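PDB 3ANP: transcriptional repressor, TetR family, which controls fatty acid degradation as a transcriptional repressor that binds lauroyl-CoA and probably recognises DNA through a helix-turn-helix domain. Local coordinates for residues F15-E20 / A36-V41; Y50-K53 / L57-Y60; R74-G79 / V83-H88. One frame throughout, in Å; residues are numbered along the deposited sequence.

Contact 1 (F15-E20 / A36-V41)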
ATOM      1  N   PHE A  15     -23.169  17.770   1.442  1.00 16.54           N
ATOM      2  CA  PHE A  15     -22.409  16.817   0.648  1.00 16.00           C
ATOM      3  C   PHE A  15     -22.437  17.192  -0.839  1.00 17.71           C
ATOM      4  O   PHE A  15     -21.392  17.277  -1.505  1.00 14.52           O
ATOM      5  CB  PHE A  15     -22.971  15.405   0.849  1.00 19.27           C
ATOM      6  CG  PHE A  15     -22.334  14.370  -0.037  1.00 21.31           C
ATOM      7  CD1 PHE A  15     -22.952  13.965  -1.220  1.00 20.38           C
ATOM      8  CD2 PHE A  15     -21.095  13.826   0.293  1.00 16.27           C
ATOM      9  CE1 PHE A  15     -22.342  13.035  -2.065  1.00 19.37           C
ATOM     10  CE2 PHE A  15     -20.481  12.901  -0.538  1.00 17.15           C
ATOM     11  CZ  PHE A  15     -21.108  12.504  -1.727  1.00 21.56           C
ATOM     12  N   ARG A  16     -23.635  17.429  -1.367  1.00 16.57           N
ATOM     13  CA  ARG A  16     -23.757  17.790  -2.775  1.00 16.67           C
ATOM     14  C   ARG A  16     -23.004  19.057  -3.102  1.00 16.62           C
ATOM     15  O   ARG A  16     -22.314  19.138  -4.134  1.00 16.16           O
ATOM     16  CB  ARG A  16     -25.229  17.960  -3.165  1.00 16.91           C
ATOM     17  CG  ARG A  16     -25.971  16.638  -3.217  1.00 22.84           C
ATOM     18  CD  ARG A  16     -27.276  16.756  -4.001  1.00 28.67           C
ATOM     19  NE  ARG A  16     -28.280  17.511  -3.267  1.00 30.70           N
ATOM     20  CZ  ARG A  16     -28.632  18.763  -3.540  1.00 37.00           C
ATOM     21  NH1 ARG A  16     -28.063  19.415  -4.549  1.00 38.60           N
ATOM     22  NH2 ARG A  16     -29.545  19.366  -2.788  1.00 40.14           N
ATOM     23  N   ALA A  17     -23.146  20.055  -2.234  1.00 16.94           N
ATOM     24  CA  ALA A  17     -22.476  21.338  -2.428  1.00 18.66           C
ATOM     25  C   ALA A  17     -20.957  21.159  -2.488  1.00 17.14           C
ATOM     26  O   ALA A  17     -20.285  21.723  -3.351  1.00 14.98           O
ATOM     27  CB  ALA A  17     -22.838  22.281  -1.298  1.00 18.86           C
ATOM     28  N   ALA A  18     -20.416  20.373  -1.567  1.00 15.64           N
ATOM     29  CA  ALA A  18     -18.970  20.140  -1.550  1.00 15.18           C
ATOM     30  C   ALA A  18     -18.469  19.379  -2.779  1.00 14.84           C
ATOM     31  O   ALA A  18     -17.430  19.729  -3.352  1.00 14.92           O
ATOM     32  CB  ALA A  18     -18.561  19.377  -0.264  1.00 12.91           C
HETATM   33  N   MSE A  19     -19.189  18.334  -3.177  1.00 15.97           N
HETATM   34  CA  MSE A  19     -18.774  17.532  -4.324  1.00 13.32           C
HETATM   35  C   MSE A  19     -18.717  18.372  -5.603  1.00 16.29           C
HETATM   36  O   MSE A  19     -17.768  18.254  -6.383  1.00 12.48           O
HETATM   37  CB  MSE A  19     -19.724  16.340  -4.518  1.00 16.18           C
HETATM   38  CG  MSE A  19     -19.653  15.282  -3.412  1.00 19.28           C
HETATM   39 SE   MSE A  19     -17.856  14.506  -3.248  1.00 31.12          SE
HETATM   40  CE  MSE A  19     -17.658  13.817  -5.053  1.00 27.05           C
ATOM     41  N   GLU A  20     -19.731  19.211  -5.819  1.00 12.70           N
ATOM     42  CA  GLU A  20     -19.760  20.071  -6.998  1.00 16.53           C
ATOM     43  C   GLU A  20     -18.545  21.016  -6.996  1.00 17.35           C
ATOM     44  O   GLU A  20     -17.853  21.158  -8.016  1.00 15.15           O
ATOM     45  CB  GLU A  20     -21.075  20.874  -7.049  1.00 17.87           C
ATOM     46  CG  GLU A  20     -21.201  21.796  -8.258  1.00 20.01           C
ATOM     47  CD  GLU A  20     -21.426  21.054  -9.584  1.00 20.92           C
ATOM     48  OE1 GLU A  20     -21.262  19.814  -9.642  1.00 19.67           O
ATOM     49  OE2 GLU A  20     -21.765  21.724 -10.585  1.00 22.81           O
ATOM     50  N   ALA A  36     -19.723  25.873   2.895  1.00 19.02           N
ATOM     51  CA  ALA A  36     -20.783  26.367   3.768  1.00 18.07           C
ATOM     52  C   ALA A  36     -21.664  27.372   3.020  1.00 20.93           C
ATOM     53  O   ALA A  36     -22.904  27.270   3.033  1.00 22.09           O
ATOM     54  CB  ALA A  36     -20.178  27.029   4.998  1.00 20.46           C
ATOM     55  N   LYS A  37     -21.026  28.334   2.367  1.00 19.18           N
ATOM     56  CA  LYS A  37     -21.764  29.346   1.615  1.00 23.98           C
ATOM     57  C   LYS A  37     -22.622  28.693   0.537  1.00 23.36           C
ATOM     58  O   LYS A  37     -23.792  29.039   0.380  1.00 21.66           O
ATOM     59  CB  LYS A  37     -20.805  30.352   0.970  1.00 26.84           C
ATOM     60  CG  LYS A  37     -21.503  31.540   0.299  1.00 34.92           C
ATOM     61  CD  LYS A  37     -20.502  32.534  -0.283  1.00 40.59           C
ATOM     62  CE  LYS A  37     -21.175  33.848  -0.700  1.00 43.82           C
ATOM     63  NZ  LYS A  37     -22.177  33.680  -1.796  1.00 43.89           N
ATOM     64  N   ALA A  38     -22.046  27.744  -0.198  1.00 21.60           N
ATOM     65  CA  ALA A  38     -22.789  27.068  -1.262  1.00 23.10           C
ATOM     66  C   ALA A  38     -23.969  26.249  -0.744  1.00 24.31           C
ATOM     67  O   ALA A  38     -24.981  26.117  -1.436  1.00 22.36           O
ATOM     68  CB  ALA A  38     -21.853  26.167  -2.076  1.00 24.36           C
ATOM     69  N   ALA A  39     -23.840  25.694   0.462  1.00 19.60           N
ATOM     70  CA  ALA A  39     -24.904  24.881   1.058  1.00 22.84           C
ATOM     71  C   ALA A  39     -25.819  25.701   1.977  1.00 24.81           C
ATOM     72  O   ALA A  39     -26.743  25.164   2.604  1.00 22.84           O
ATOM     73  CB  ALA A  39     -24.291  23.710   1.856  1.00 19.39           C
ATOM     74  N   HIS A  40     -25.541  26.998   2.049  1.00 25.96           N
ATOM     75  CA  HIS A  40     -26.279  27.932   2.889  1.00 29.64           C
ATOM     76  C   HIS A  40     -26.320  27.541   4.371  1.00 28.03           C
ATOM     77  O   HIS A  40     -27.391  27.486   4.992  1.00 24.83           O
ATOM     78  CB  HIS A  40     -27.707  28.143   2.366  1.00 33.25           C
ATOM     79  CG  HIS A  40     -28.328  29.424   2.835  1.00 44.37           C
ATOM     80  ND1 HIS A  40     -29.691  29.631   2.866  1.00 48.43           N
ATOM     81  CD2 HIS A  40     -27.765  30.573   3.286  1.00 46.73           C
ATOM     82  CE1 HIS A  40     -29.942  30.849   3.316  1.00 48.35           C
ATOM     83  NE2 HIS A  40     -28.790  31.441   3.579  1.00 46.97           N
ATOM     84  N   VAL A  41     -25.147  27.256   4.934  1.00 23.62           N
ATOM     85  CA  VAL A  41     -25.031  26.929   6.355  1.00 20.79           C
ATOM     86  C   VAL A  41     -23.810  27.693   6.841  1.00 19.48           C
ATOM     87  O   VAL A  41     -23.081  28.252   6.033  1.00 19.36           O
ATOM     88  CB  VAL A  41     -24.827  25.409   6.603  1.00 19.58           C
ATOM     89  CG1 VAL A  41     -26.064  24.635   6.113  1.00 19.66           C
ATOM     90  CG2 VAL A  41     -23.559  24.914   5.894  1.00 19.92           C
TER

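Contact 2 (Y50-K53 / L57-Y60)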
ATOM      1  N   TYR A  50     -19.174  17.439   8.807  1.00 15.62           N
ATOM      2  CA  TYR A  50     -17.923  16.906   8.254  1.00 17.84           C
ATOM      3  C   TYR A  50     -16.765  17.616   8.971  1.00 16.61           C
ATOM      4  O   TYR A  50     -16.384  18.722   8.604  1.00 17.62           O
ATOM      5  CB  TYR A  50     -17.869  17.184   6.739  1.00 15.92           C
ATOM      6  CG  TYR A  50     -18.891  16.375   5.954  1.00 16.14           C
ATOM      7  CD1 TYR A  50     -18.688  15.008   5.711  1.00 13.69           C
ATOM      8  CD2 TYR A  50     -20.075  16.961   5.491  1.00 16.18           C
ATOM      9  CE1 TYR A  50     -19.629  14.244   5.040  1.00 18.86           C
ATOM     10  CE2 TYR A  50     -21.030  16.197   4.806  1.00 16.67           C
ATOM     11  CZ  TYR A  50     -20.800  14.841   4.590  1.00 16.89           C
ATOM     12  OH  TYR A  50     -21.742  14.061   3.954  1.00 20.81           O
ATOM     13  N   PRO A  51     -16.205  16.985  10.013  1.00 21.88           N
ATOM     14  CA  PRO A  51     -15.101  17.513  10.825  1.00 19.45           C
ATOM     15  C   PRO A  51     -13.856  17.908  10.050  1.00 18.96           C
ATOM     16  O   PRO A  51     -13.067  18.729  10.513  1.00 17.79           O
ATOM     17  CB  PRO A  51     -14.828  16.383  11.821  1.00 22.59           C
ATOM     18  CG  PRO A  51     -16.134  15.685  11.919  1.00 28.26           C
ATOM     19  CD  PRO A  51     -16.602  15.652  10.491  1.00 21.00           C
ATOM     20  N   TYR A  52     -13.663  17.305   8.884  1.00 15.15           N
ATOM     21  CA  TYR A  52     -12.530  17.639   8.028  1.00 16.55           C
ATOM     22  C   TYR A  52     -12.987  17.380   6.595  1.00 15.05           C
ATOM     23  O   TYR A  52     -13.853  16.534   6.376  1.00 17.37           O
ATOM     24  CB  TYR A  52     -11.272  16.815   8.409  1.00 17.55           C
ATOM     25  CG  TYR A  52     -11.502  15.337   8.658  1.00 18.24           C
ATOM     26  CD1 TYR A  52     -11.304  14.391   7.646  1.00 19.35           C
ATOM     27  CD2 TYR A  52     -11.911  14.884   9.914  1.00 17.42           C
ATOM     28  CE1 TYR A  52     -11.507  13.023   7.880  1.00 17.32           C
ATOM     29  CE2 TYR A  52     -12.126  13.538  10.154  1.00 18.03           C
ATOM     30  CZ  TYR A  52     -11.923  12.608   9.135  1.00 21.44           C
ATOM     31  OH  TYR A  52     -12.159  11.281   9.384  1.00 23.82           O
ATOM     32  N   LYS A  53     -12.435  18.124   5.636  1.00 15.68           N
ATOM     33  CA  LYS A  53     -12.838  18.004   4.224  1.00 16.48           C
ATOM     34  C   LYS A  53     -12.820  16.582   3.652  1.00 17.88           C
ATOM     35  O   LYS A  53     -13.687  16.226   2.838  1.00 14.94           O
ATOM     36  CB  LYS A  53     -11.975  18.915   3.344  1.00 18.01           C
ATOM     37  CG  LYS A  53     -12.285  20.422   3.445  1.00 16.54           C
ATOM     38  CD  LYS A  53     -11.178  21.269   2.801  1.00 16.64           C
ATOM     39  CE  LYS A  53     -10.885  20.829   1.358  1.00 14.23           C
ATOM     40  NZ  LYS A  53      -9.711  21.574   0.778  1.00 13.90           N
ATOM     41  N   LEU A  57     -15.121  13.158   1.085  1.00 13.42           N
ATOM     42  CA  LEU A  57     -14.652  12.180   0.104  1.00 14.68           C
ATOM     43  C   LEU A  57     -14.884  10.745   0.588  1.00 15.12           C
ATOM     44  O   LEU A  57     -15.197   9.861  -0.207  1.00 16.45           O
ATOM     45  CB  LEU A  57     -13.166  12.403  -0.197  1.00 15.48           C
ATOM     46  CG  LEU A  57     -12.776  13.787  -0.726  1.00 16.25           C
ATOM     47  CD1 LEU A  57     -11.249  13.870  -0.829  1.00 19.49           C
ATOM     48  CD2 LEU A  57     -13.433  14.048  -2.098  1.00 15.25           C
ATOM     49  N   LEU A  58     -14.739  10.502   1.888  1.00 14.32           N
ATOM     50  CA  LEU A  58     -14.969   9.155   2.397  1.00 15.24           C
ATOM     51  C   LEU A  58     -16.423   8.768   2.181  1.00 15.77           C
ATOM     52  O   LEU A  58     -16.718   7.628   1.853  1.00 15.80           O
ATOM     53  CB  LEU A  58     -14.632   9.060   3.877  1.00 18.00           C
ATOM     54  CG  LEU A  58     -13.138   9.215   4.180  1.00 14.92           C
ATOM     55  CD1 LEU A  58     -12.952   9.119   5.687  1.00 16.58           C
ATOM     56  CD2 LEU A  58     -12.320   8.137   3.459  1.00 13.70           C
ATOM     57  N   ASP A  59     -17.334   9.717   2.376  1.00 16.52           N
ATOM     58  CA  ASP A  59     -18.751   9.434   2.151  1.00 15.67           C
ATOM     59  C   ASP A  59     -18.962   9.002   0.698  1.00 14.26           C
ATOM     60  O   ASP A  59     -19.714   8.059   0.423  1.00 12.82           O
ATOM     61  CB  ASP A  59     -19.599  10.675   2.453  1.00 20.05           C
ATOM     62  CG  ASP A  59     -20.253  10.620   3.835  1.00 28.45           C
ATOM     63  OD1 ASP A  59     -19.835   9.779   4.667  1.00 27.30           O
ATOM     64  OD2 ASP A  59     -21.181  11.424   4.091  1.00 25.75           O
ATOM     65  N   TYR A  60     -18.301   9.695  -0.230  1.00 14.30           N
ATOM     66  CA  TYR A  60     -18.413   9.356  -1.658  1.00 15.65           C
ATOM     67  C   TYR A  60     -17.839   7.969  -1.900  1.00 15.86           C
ATOM     68  O   TYR A  60     -18.454   7.134  -2.565  1.00 15.63           O
ATOM     69  CB  TYR A  60     -17.648  10.360  -2.520  1.00 15.59           C
ATOM     70  CG  TYR A  60     -17.768  10.122  -4.018  1.00 19.06           C
ATOM     71  CD1 TYR A  60     -16.714  10.433  -4.878  1.00 21.24           C
ATOM     72  CD2 TYR A  60     -18.946   9.620  -4.577  1.00 20.14           C
ATOM     73  CE1 TYR A  60     -16.829  10.250  -6.265  1.00 21.59           C
ATOM     74  CE2 TYR A  60     -19.067   9.430  -5.959  1.00 23.25           C
ATOM     75  CZ  TYR A  60     -18.004   9.750  -6.791  1.00 25.10           C
ATOM     76  OH  TYR A  60     -18.127   9.573  -8.149  1.00 26.96           O
TER

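Contact 3 (R74-G79 / V83-H88)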
ATOM      1  N   ARG A  74     -24.979  -9.268  -7.028  1.00 22.91           N
ATOM      2  CA  ARG A  74     -25.875  -9.518  -8.145  1.00 24.01           C
ATOM      3  C   ARG A  74     -25.257 -10.540  -9.097  1.00 24.24           C
ATOM      4  O   ARG A  74     -25.921 -11.481  -9.536  1.00 23.01           O
ATOM      5  CB  ARG A  74     -26.126  -8.217  -8.911  1.00 24.61           C
ATOM      6  CG  ARG A  74     -27.396  -8.233  -9.729  1.00 30.16           C
ATOM      7  CD  ARG A  74     -27.201  -7.612 -11.095  1.00 29.09           C
ATOM      8  NE  ARG A  74     -26.439  -6.368 -11.072  1.00 27.36           N
ATOM      9  CZ  ARG A  74     -25.579  -6.027 -12.027  1.00 23.07           C
ATOM     10  NH1 ARG A  74     -25.392  -6.851 -13.056  1.00 22.10           N
ATOM     11  NH2 ARG A  74     -24.914  -4.882 -11.968  1.00 20.71           N
ATOM     12  N   LEU A  75     -23.976 -10.357  -9.416  1.00 21.22           N
ATOM     13  CA  LEU A  75     -23.299 -11.261 -10.339  1.00 23.12           C
ATOM     14  C   LEU A  75     -23.183 -12.680  -9.795  1.00 24.09           C
ATOM     15  O   LEU A  75     -23.401 -13.649 -10.528  1.00 24.83           O
ATOM     16  CB  LEU A  75     -21.920 -10.697 -10.724  1.00 21.93           C
ATOM     17  CG  LEU A  75     -21.982  -9.418 -11.589  1.00 23.73           C
ATOM     18  CD1 LEU A  75     -20.580  -8.829 -11.783  1.00 21.17           C
ATOM     19  CD2 LEU A  75     -22.608  -9.731 -12.945  1.00 24.30           C
ATOM     20  N   LEU A  76     -22.860 -12.808  -8.511  1.00 22.50           N
ATOM     21  CA  LEU A  76     -22.734 -14.121  -7.912  1.00 22.78           C
ATOM     22  C   LEU A  76     -24.102 -14.798  -7.953  1.00 26.36           C
ATOM     23  O   LEU A  76     -24.216 -15.943  -8.382  1.00 26.01           O
ATOM     24  CB  LEU A  76     -22.213 -14.014  -6.467  1.00 20.66           C
ATOM     25  CG  LEU A  76     -20.743 -13.563  -6.374  1.00 23.66           C
ATOM     26  CD1 LEU A  76     -20.351 -13.357  -4.914  1.00 21.31           C
ATOM     27  CD2 LEU A  76     -19.830 -14.618  -7.043  1.00 20.60           C
ATOM     28  N   ALA A  77     -25.138 -14.075  -7.537  1.00 25.52           N
ATOM     29  CA  ALA A  77     -26.494 -14.625  -7.539  1.00 29.71           C
ATOM     30  C   ALA A  77     -26.929 -15.062  -8.935  1.00 30.53           C
ATOM     31  O   ALA A  77     -27.713 -16.002  -9.074  1.00 33.64           O
ATOM     32  CB  ALA A  77     -27.480 -13.605  -6.982  1.00 29.47           C
ATOM     33  N   GLN A  78     -26.432 -14.387  -9.965  1.00 33.04           N
ATOM     34  CA  GLN A  78     -26.781 -14.740 -11.342  1.00 36.48           C
ATOM     35  C   GLN A  78     -26.065 -16.024 -11.764  1.00 37.76           C
ATOM     36  O   GLN A  78     -26.360 -16.586 -12.820  1.00 38.64           O
ATOM     37  CB  GLN A  78     -26.383 -13.628 -12.316  1.00 38.76           C
ATOM     38  CG  GLN A  78     -27.164 -12.331 -12.197  1.00 46.42           C
ATOM     39  CD  GLN A  78     -26.642 -11.256 -13.149  1.00 50.69           C
ATOM     40  OE1 GLN A  78     -27.121 -10.116 -13.148  1.00 51.19           O
ATOM     41  NE2 GLN A  78     -25.651 -11.617 -13.966  1.00 51.65           N
ATOM     42  N   GLY A  79     -25.114 -16.471 -10.951  1.00 36.77           N
ATOM     43  CA  GLY A  79     -24.381 -17.684 -11.267  1.00 36.70           C
ATOM     44  C   GLY A  79     -23.046 -17.464 -11.965  1.00 37.15           C
ATOM     45  O   GLY A  79     -22.525 -18.373 -12.615  1.00 36.81           O
ATOM     46  N   VAL A  83     -14.197 -16.384  -9.843  1.00 17.73           N
ATOM     47  CA  VAL A  83     -12.977 -15.793 -10.383  1.00 19.80           C
ATOM     48  C   VAL A  83     -13.298 -14.740 -11.425  1.00 20.20           C
ATOM     49  O   VAL A  83     -12.632 -13.708 -11.488  1.00 20.35           O
ATOM     50  CB  VAL A  83     -12.009 -16.853 -10.965  1.00 21.58           C
ATOM     51  CG1 VAL A  83     -10.870 -16.165 -11.740  1.00 16.71           C
ATOM     52  CG2 VAL A  83     -11.405 -17.658  -9.813  1.00 20.96           C
ATOM     53  N   GLU A  84     -14.327 -14.975 -12.234  1.00 20.45           N
ATOM     54  CA  GLU A  84     -14.701 -13.975 -13.236  1.00 20.49           C
ATOM     55  C   GLU A  84     -15.301 -12.751 -12.553  1.00 18.40           C
ATOM     56  O   GLU A  84     -15.181 -11.635 -13.057  1.00 17.69           O
ATOM     57  CB  GLU A  84     -15.699 -14.544 -14.254  1.00 24.85           C
ATOM     58  CG  GLU A  84     -15.031 -15.069 -15.524  1.00 36.25           C
ATOM     59  CD  GLU A  84     -14.161 -14.014 -16.208  1.00 41.72           C
ATOM     60  OE1 GLU A  84     -14.669 -12.912 -16.522  1.00 45.66           O
ATOM     61  OE2 GLU A  84     -12.964 -14.289 -16.435  1.00 45.72           O
ATOM     62  N   VAL A  85     -15.952 -12.948 -11.412  1.00 19.57           N
ATOM     63  CA  VAL A  85     -16.523 -11.799 -10.715  1.00 19.37           C
ATOM     64  C   VAL A  85     -15.373 -10.970 -10.153  1.00 18.59           C
ATOM     65  O   VAL A  85     -15.443  -9.745 -10.116  1.00 17.51           O
ATOM     66  CB  VAL A  85     -17.470 -12.213  -9.582  1.00 19.73           C
ATOM     67  CG1 VAL A  85     -17.976 -10.948  -8.853  1.00 19.17           C
ATOM     68  CG2 VAL A  85     -18.661 -12.966 -10.165  1.00 21.47           C
ATOM     69  N   LEU A  86     -14.322 -11.648  -9.704  1.00 19.29           N
ATOM     70  CA  LEU A  86     -13.134 -10.966  -9.185  1.00 21.99           C
ATOM     71  C   LEU A  86     -12.478 -10.134 -10.282  1.00 21.12           C
ATOM     72  O   LEU A  86     -12.154  -8.967 -10.067  1.00 18.41           O
ATOM     73  CB  LEU A  86     -12.113 -11.971  -8.678  1.00 20.96           C
ATOM     74  CG  LEU A  86     -12.306 -12.498  -7.266  1.00 27.91           C
ATOM     75  CD1 LEU A  86     -11.259 -13.571  -6.994  1.00 28.65           C
ATOM     76  CD2 LEU A  86     -12.181 -11.350  -6.276  1.00 25.70           C
ATOM     77  N   ARG A  87     -12.255 -10.746 -11.445  1.00 20.11           N
ATOM     78  CA  ARG A  87     -11.641 -10.038 -12.570  1.00 22.76           C
ATOM     79  C   ARG A  87     -12.491  -8.836 -12.950  1.00 21.46           C
ATOM     80  O   ARG A  87     -11.968  -7.766 -13.257  1.00 21.86           O
ATOM     81  CB  ARG A  87     -11.514 -10.940 -13.809  1.00 25.30           C
ATOM     82  CG  ARG A  87     -10.510 -12.068 -13.707  1.00 36.41           C
ATOM     83  CD  ARG A  87     -10.086 -12.511 -15.106  1.00 40.63           C
ATOM     84  NE  ARG A  87      -9.176 -13.650 -15.071  1.00 49.00           N
ATOM     85  CZ  ARG A  87      -9.555 -14.906 -14.847  1.00 52.32           C
ATOM     86  NH1 ARG A  87     -10.835 -15.186 -14.641  1.00 54.80           N
ATOM     87  NH2 ARG A  87      -8.654 -15.881 -14.829  1.00 52.96           N
ATOM     88  N   HIS A  88     -13.807  -9.026 -12.951  1.00 19.81           N
ATOM     89  CA  HIS A  88     -14.726  -7.945 -13.290  1.00 20.21           C
ATOM     90  C   HIS A  88     -14.606  -6.797 -12.289  1.00 18.53           C
ATOM     91  O   HIS A  88     -14.521  -5.622 -12.666  1.00 17.49           O
ATOM     92  CB  HIS A  88     -16.165  -8.459 -13.284  1.00 20.97           C
ATOM     93  CG  HIS A  88     -17.189  -7.385 -13.466  1.00 24.80           C
ATOM     94  ND1 HIS A  88     -17.466  -6.825 -14.695  1.00 28.07           N
ATOM     95  CD2 HIS A  88     -17.988  -6.754 -12.574  1.00 23.69           C
ATOM     96  CE1 HIS A  88     -18.394  -5.895 -14.551  1.00 30.23           C
ATOM     97  NE2 HIS A  88     -18.727  -5.832 -13.274  1.00 25.81           N
TER

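Contact 1 (F15-E20 / A36-V41)
Three methyl groups carry this contact: CB of Ala17, on helix 3-25, meets CB of Ala38 and CB of Ala39 on helix 32-39. The interaction across it is wholly apolar. Ala17 CB lies 3.8 Å from Ala39 CB and 4.1 Å from Ala38 CB, so one methyl touches two neighbours on the last turn of the shorter helix. With nothing larger than a methyl between them, the backbones come close, Ala17 CA and Ala39 CA standing 5.5 Å apart. The approach is tight enough to bring Ala17 CB to 4.0 Å from the backbone N of Ala39. The patch is small, 98 Å² in all, and Ala38 is exposed, though its methyl also touches Leu21, while Ala39 is buried, with Ile14 against its methyl.

Backbone hydrogen bonds shape the end of helix 32-39 just where it touches. His40 takes positive phi (56°), and the chain closes the last turn in a Schellman motif, with Val41 N bonded to Ala36 O at 2.9 Å and His40 N to Lys37 O at 3.2 Å. The carbonyl of Ala39 is tied back to helix 3-25 by Arg13 NE.

On another side of helix 3-25, Phe15 and Ala18 pack on Val56 of helix 54-77. Within helix 3-25, Met19, a selenomethionine, lays its CG over one face of the Phe15 ring, 3.6 Å above the plane and toward the rim. Pairing of the first helix with the first helix of the predicted helix-turn-helix is characteristic of the three-helix DNA-binding domain of TetR-family repressors.

Contact 2 (Y50-K53 / L57-Y60)
Tyr50 and Asp59 join the end of the predicted helix-turn-helix to helix 54-77, which leads out of the TetR-type DNA-binding domain. Tyr50 is the first residue beyond helix 43-49, and its chi1 of -69°, with CG anti to the carbonyl carbon, sends the ring toward the first turns of the next helix. There the phenol donates a hydrogen bond from OH to Asp59 OD2, 2.7 Å long. The carboxylate lies at the ring's edge, with its plane turned 82° from that of the ring. OD2 is met on its anti side, the phenol oxygen standing 30° out of the carboxylate plane. OD2 also lies 3.4 Å from Tyr50 CE1.

The ring packs on Ile14 and Phe15 of helix 3-25 and makes a cation-pi contact with Arg11, so the one side chain bridges helix 3-25 and helix 54-77. A phenylalanine here would probably keep much of this ring packing but leave Asp59 OD2 without its phenol donor, and the carboxylate freer to turn.

The Lys53 chain leads away from 57-60, and its NZ is hydrogen-bonded to Phe27 O and Thr30 O. Tyr52 comes only loosely near the helix: its ring makes a cation-pi contact with Arg118, while its OH stands 4.4 Å from Leu58 CD1.

Contact 3 (R74-G79 / V83-H88)
A helical hairpin of the C-terminal, ligand-binding domain of this TetR-type repressor is fastened here, where helix 54-77 ends and helix 82-99 begins after a short turn. Leu75 and Leu76 of the first helix face Val85 and His88 of the second, and the nearest CA atoms, Leu75 CA and Val85 CA, are 6.8 Å apart.

Val85 wedges between the two leucines with a single branch. Its CG1 is anti to the backbone N (chi1 177°), which turns CG2 to the other helix, 3.7 Å from Leu76 CD2 and 4.0 Å from Leu75 CB. Leu76 and Val85 cross at about a right angle and meet methyl to methyl, whereas Leu75 offers its CB methylene. Ile135 of helix 128-142 also touches Val85, extending this apolar cluster into the body of the domain.

Gly79, the first residue to leave helical angles, closes the C-terminal end of helix 54-77 in a Schellman motif, with Gly79 N bonded to Leu76 O at 2.8 Å. At the backbone angles of Gly79 (phi 96°) a CB would be pressed against the preceding carbonyl oxygen, a strain that glycine avoids. Beyond the turn, Arg87 NH1 and Glu84 OE2 form a salt bridge of 2.9 Å along helix 82-99.

One turn along from Val85, His88 brings its imidazole back to helix 54-77, where Glu71 OE2 bonds its NE2 and should limit rotation of the ring. Leu75 crosses the histidine side chain at about a right angle, and its CD1 approaches the ring obliquely, 3.4 Å from His88 CD2 and 3.8 Å from His88 NE2.

In the fold
From the N terminus, the three contacts follow in series, none nested in or crossing another. Contact 1 closes a loop of fifteen residues, returning helix 32-39 to helix 3-25. Contact 2 spans only three residues, bending the chain from helix 43-49 into helix 54-77. These two abut, their centres about 12 Å apart: Met19 CE reaches 3.5 Å from Tyr60 CD1, and Phe15 CE2 lies 3.8 Å from Asp59 CB, so both belong to one packed region of the DNA-binding domain. Helix 54-77 runs past the chain's centre to contact 3, about 31 Å from contact 2 between centres, where another three-residue link folds helix 82-99 back. This long helix thus connects the DNA-binding and ligand-binding domains.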